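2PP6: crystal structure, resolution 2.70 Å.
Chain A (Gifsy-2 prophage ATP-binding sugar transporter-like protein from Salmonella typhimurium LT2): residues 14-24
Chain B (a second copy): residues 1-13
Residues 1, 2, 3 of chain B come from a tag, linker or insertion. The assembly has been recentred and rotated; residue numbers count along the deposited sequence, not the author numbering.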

# COMPACT_ATOMS: atom_id res chain seq x y z
N ARG A 14 -2.00 6.42 6.83
CA ARG A 14 -3.36 6.42 6.31
C ARG A 14 -4.03 5.06 6.53
O ARG A 14 -5.23 4.99 6.82
CB ARG A 14 -3.35 6.78 4.82
CG ARG A 14 -2.61 8.07 4.49
CD ARG A 14 -2.93 8.55 3.07
NE ARG A 14 -1.94 9.51 2.57
CZ ARG A 14 -0.70 9.18 2.21
NH1 ARG A 14 0.14 10.11 1.77
NH2 ARG A 14 -0.30 7.92 2.30
N MSE A 15 -3.27 3.98 6.42
CA MSE A 15 -3.83 2.65 6.63
C MSE A 15 -4.39 2.49 8.04
O MSE A 15 -5.45 1.90 8.22
CB MSE A 15 -2.77 1.59 6.38
CG MSE A 15 -2.41 1.44 4.91
SE MSE A 15 -1.08 0.11 4.55
CE MSE A 15 -2.21 -1.22 3.79
N ASP A 16 -3.68 3.00 9.04
CA ASP A 16 -4.16 2.85 10.40
C ASP A 16 -5.34 3.74 10.69
O ASP A 16 -6.23 3.37 11.45
CB ASP A 16 -3.06 3.17 11.39
CG ASP A 16 -1.97 2.14 11.38
OD1 ASP A 16 -2.25 0.99 10.98
OD2 ASP A 16 -0.84 2.48 11.78
N ALA A 17 -5.35 4.92 10.09
CA ALA A 17 -6.43 5.84 10.33
C ALA A 17 -7.73 5.28 9.79
O ALA A 17 -8.81 5.59 10.30
CB ALA A 17 -6.13 7.18 9.70
N LEU A 18 -7.63 4.46 8.75
CA LEU A 18 -8.80 3.87 8.13
C LEU A 18 -9.33 2.74 8.98
O LEU A 18 -10.55 2.59 9.14
CB LEU A 18 -8.46 3.38 6.72
CG LEU A 18 -9.58 2.73 5.89
CD1 LEU A 18 -10.77 3.66 5.79
CD2 LEU A 18 -9.03 2.40 4.52
N ILE A 19 -8.43 1.93 9.52
CA ILE A 19 -8.85 0.83 10.37
C ILE A 19 -9.55 1.39 11.60
O ILE A 19 -10.57 0.86 12.04
CB ILE A 19 -7.67 -0.02 10.85
CG1 ILE A 19 -7.09 -0.82 9.68
CG2 ILE A 19 -8.13 -0.98 11.94
CD1 ILE A 19 -6.03 -1.79 10.12
N ALA A 20 -8.99 2.46 12.15
CA ALA A 20 -9.57 3.08 13.33
C ALA A 20 -10.94 3.66 13.01
O ALA A 20 -11.87 3.56 13.81
CB ALA A 20 -8.65 4.17 13.86
N GLU A 21 -11.07 4.25 11.82
CA GLU A 21 -12.33 4.83 11.39
C GLU A 21 -13.40 3.77 11.20
O GLU A 21 -14.55 3.98 11.54
CB GLU A 21 -12.15 5.60 10.08
CG GLU A 21 -13.39 6.34 9.64
CD GLU A 21 -13.78 7.45 10.61
OE1 GLU A 21 -14.91 7.99 10.49
OE2 GLU A 21 -12.97 7.78 11.50
N ARG A 22 -13.03 2.63 10.66
CA ARG A 22 -13.98 1.57 10.42
C ARG A 22 -14.33 0.71 11.61
O ARG A 22 -15.48 0.34 11.77
CB ARG A 22 -13.47 0.66 9.30
CG ARG A 22 -14.01 1.01 7.94
CD ARG A 22 -14.67 -0.20 7.32
NE ARG A 22 -13.69 -1.17 6.84
CZ ARG A 22 -13.99 -2.40 6.44
NH1 ARG A 22 -13.03 -3.20 6.02
NH2 ARG A 22 -15.25 -2.83 6.49
N PHE A 23 -13.35 0.38 12.45
CA PHE A 23 -13.61 -0.49 13.59
C PHE A 23 -13.38 0.15 14.96
O PHE A 23 -13.73 -0.43 15.99
CB PHE A 23 -12.76 -1.76 13.46
CG PHE A 23 -12.69 -2.31 12.06
CD1 PHE A 23 -13.85 -2.68 11.38
CD2 PHE A 23 -11.47 -2.43 11.41
CE1 PHE A 23 -13.80 -3.16 10.07
CE2 PHE A 23 -11.41 -2.91 10.10
CZ PHE A 23 -12.58 -3.27 9.43
N GLY A 24 -12.79 1.34 14.99
CA GLY A 24 -12.54 1.98 16.27
C GLY A 24 -13.74 2.19 17.18
O GLY A 24 -14.86 2.43 16.73
N SER B 1 -13.74 -6.30 7.28
CA SER B 1 -13.37 -6.84 8.62
C SER B 1 -11.90 -7.25 8.59
O SER B 1 -11.05 -6.47 8.14
CB SER B 1 -14.25 -8.05 8.97
OG SER B 1 -14.04 -8.51 10.29
N ASN B 2 -11.61 -8.46 9.07
CA ASN B 2 -10.26 -9.01 9.07
C ASN B 2 -9.56 -8.87 7.73
O ASN B 2 -8.38 -8.54 7.67
CB ASN B 2 -10.29 -10.48 9.46
CG ASN B 2 -10.16 -10.69 10.92
OD1 ASN B 2 -10.44 -9.78 11.69
ND2 ASN B 2 -9.72 -11.87 11.33
N ALA B 3 -10.30 -9.14 6.66
CA ALA B 3 -9.76 -9.04 5.31
C ALA B 3 -8.94 -7.77 5.15
O ALA B 3 -7.73 -7.83 4.93
CB ALA B 3 -10.89 -9.07 4.30
N MSE B 4 -9.59 -6.62 5.26
CA MSE B 4 -8.88 -5.36 5.14
C MSE B 4 -7.70 -5.30 6.10
O MSE B 4 -6.57 -4.99 5.70
CB MSE B 4 -9.80 -4.18 5.40
CG MSE B 4 -9.09 -2.87 5.20
SE MSE B 4 -10.22 -1.32 5.26
CE MSE B 4 -9.59 -0.57 6.94
N ALA B 5 -7.94 -5.61 7.37
CA ALA B 5 -6.89 -5.58 8.37
C ALA B 5 -5.75 -6.57 8.07
O ALA B 5 -4.58 -6.23 8.24
CB ALA B 5 -7.47 -5.85 9.76
N ASP B 6 -6.09 -7.77 7.63
CA ASP B 6 -5.06 -8.77 7.30
C ASP B 6 -4.25 -8.32 6.09
O ASP B 6 -3.06 -8.63 5.97
CB ASP B 6 -5.68 -10.14 6.99
CG ASP B 6 -6.10 -10.89 8.23
OD1 ASP B 6 -5.27 -11.02 9.16
OD2 ASP B 6 -7.26 -11.37 8.28
N LEU B 7 -4.90 -7.60 5.19
CA LEU B 7 -4.23 -7.12 4.00
C LEU B 7 -3.23 -6.06 4.43
O LEU B 7 -2.06 -6.13 4.08
CB LEU B 7 -5.24 -6.52 3.02
CG LEU B 7 -4.84 -6.31 1.56
CD1 LEU B 7 -5.45 -5.00 1.06
CD2 LEU B 7 -3.33 -6.27 1.41
N PHE B 8 -3.71 -5.09 5.19
CA PHE B 8 -2.88 -3.99 5.67
C PHE B 8 -1.65 -4.49 6.41
O PHE B 8 -0.56 -3.94 6.25
CB PHE B 8 -3.68 -3.07 6.59
CG PHE B 8 -4.64 -2.16 5.86
CD1 PHE B 8 -4.98 -2.39 4.53
CD2 PHE B 8 -5.21 -1.07 6.51
CE1 PHE B 8 -5.86 -1.55 3.86
CE2 PHE B 8 -6.09 -0.23 5.85
CZ PHE B 8 -6.42 -0.47 4.51
N ASP B 9 -1.82 -5.54 7.21
CA ASP B 9 -0.70 -6.08 7.97
C ASP B 9 0.38 -6.64 7.05
O ASP B 9 1.58 -6.38 7.25
CB ASP B 9 -1.18 -7.17 8.92
CG ASP B 9 -0.15 -7.50 9.99
OD1 ASP B 9 0.09 -6.64 10.87
OD2 ASP B 9 0.42 -8.61 9.94
N GLY B 10 -0.05 -7.40 6.04
CA GLY B 10 0.88 -7.97 5.09
C GLY B 10 1.59 -6.91 4.29
O GLY B 10 2.77 -7.03 3.96
N MSE B 11 0.89 -5.84 3.95
CA MSE B 11 1.54 -4.80 3.18
C MSE B 11 2.60 -4.16 4.05
O MSE B 11 3.73 -3.94 3.60
CB MSE B 11 0.49 -3.80 2.70
CG MSE B 11 -0.43 -4.42 1.67
SE MSE B 11 -1.73 -3.24 0.93
CE MSE B 11 -0.67 -1.63 0.84
N LYS B 12 2.26 -3.88 5.30
CA LYS B 12 3.24 -3.30 6.21
C LYS B 12 4.43 -4.25 6.35
O LYS B 12 5.57 -3.83 6.26
CB LYS B 12 2.62 -3.04 7.59
CG LYS B 12 1.47 -2.04 7.58
CD LYS B 12 0.86 -1.90 8.97
CE LYS B 12 -0.39 -1.04 8.94
NZ LYS B 12 -0.10 0.33 8.42
N ARG B 13 4.17 -5.54 6.55
CA ARG B 13 5.29 -6.46 6.69
C ARG B 13 6.20 -6.45 5.46
O ARG B 13 7.43 -6.40 5.60
CB ARG B 13 4.79 -7.88 6.97
CG ARG B 13 5.53 -8.55 8.12
CD ARG B 13 5.68 -10.07 7.94
NE ARG B 13 4.39 -10.76 7.78
CZ ARG B 13 3.76 -10.92 6.62
NH1 ARG B 13 4.29 -10.45 5.50
NH2 ARG B 13 2.59 -11.55 6.59

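Three selenomethionines line the contact between these two helices, and one of them, Met15(A), lies across the face of an aromatic ring. Its CG stands 4.2 Å from the centroid of the Phe8(B) ring, nearly along the ring normal, a CH-pi contact, while SE lies 4.7 Å from the same centroid in an oblique selenium-aromatic approach. Met15(A) CE lies 3.1 Å from Phe8(B) CD1, closer than carbons usually sit, so at 2.70 Å resolution the exact value deserves caution. The same methyl also meets a second selenomethionine, Met15(A) CE to Met11(B) CE at 3.4 Å.

The arrangement illustrates how antiparallel helices pair through residues spaced about one turn apart. The axes approach to 10.9 Å with their directions 163° apart, so the register runs oppositely along the two chains: by nearest CA atoms, Met15(A) pairs with Phe8(B), Ile19(A) with Ala5(B), and Phe23(A) with Ser1(B), a residue of the expression tag.

Further along the helices, packing is knob-into-hole. The long side chain of Met4(B), t at both chi1 and chi2, enters a hollow formed by Leu18(A), Ile19(A), Arg22(A) and Phe23(A). Its CE lies 3.5 Å from Leu18(A) CG and 3.7 Å from Ile19(A) CG1. Leu18(A) also reaches the edge of the Phe8(B) ring, and Ile19(A) CG1 lies 3.7 Å from Phe8(B) CD2. Small Ala5(B) contributes a looser contact, its CB 4.3 Å from Ile19(A) CD1.

Charge enters toward the ends. Lys12(B) NZ reaches Asp16(A) OD1 at 3.4 Å, a salt bridge whose hydrogen bond is weak; Asp16(A) OD2 is hydrogen-bonded elsewhere in the structure. At the other end, Arg22(A) NH1 lies 3.4 Å from Ser1(B) N, the nitrogen of a poorly ordered tag residue, bringing like charges together. Most of the side-chain contacts are apolar, and 624 Å² is buried between the two stretches, both sides summed.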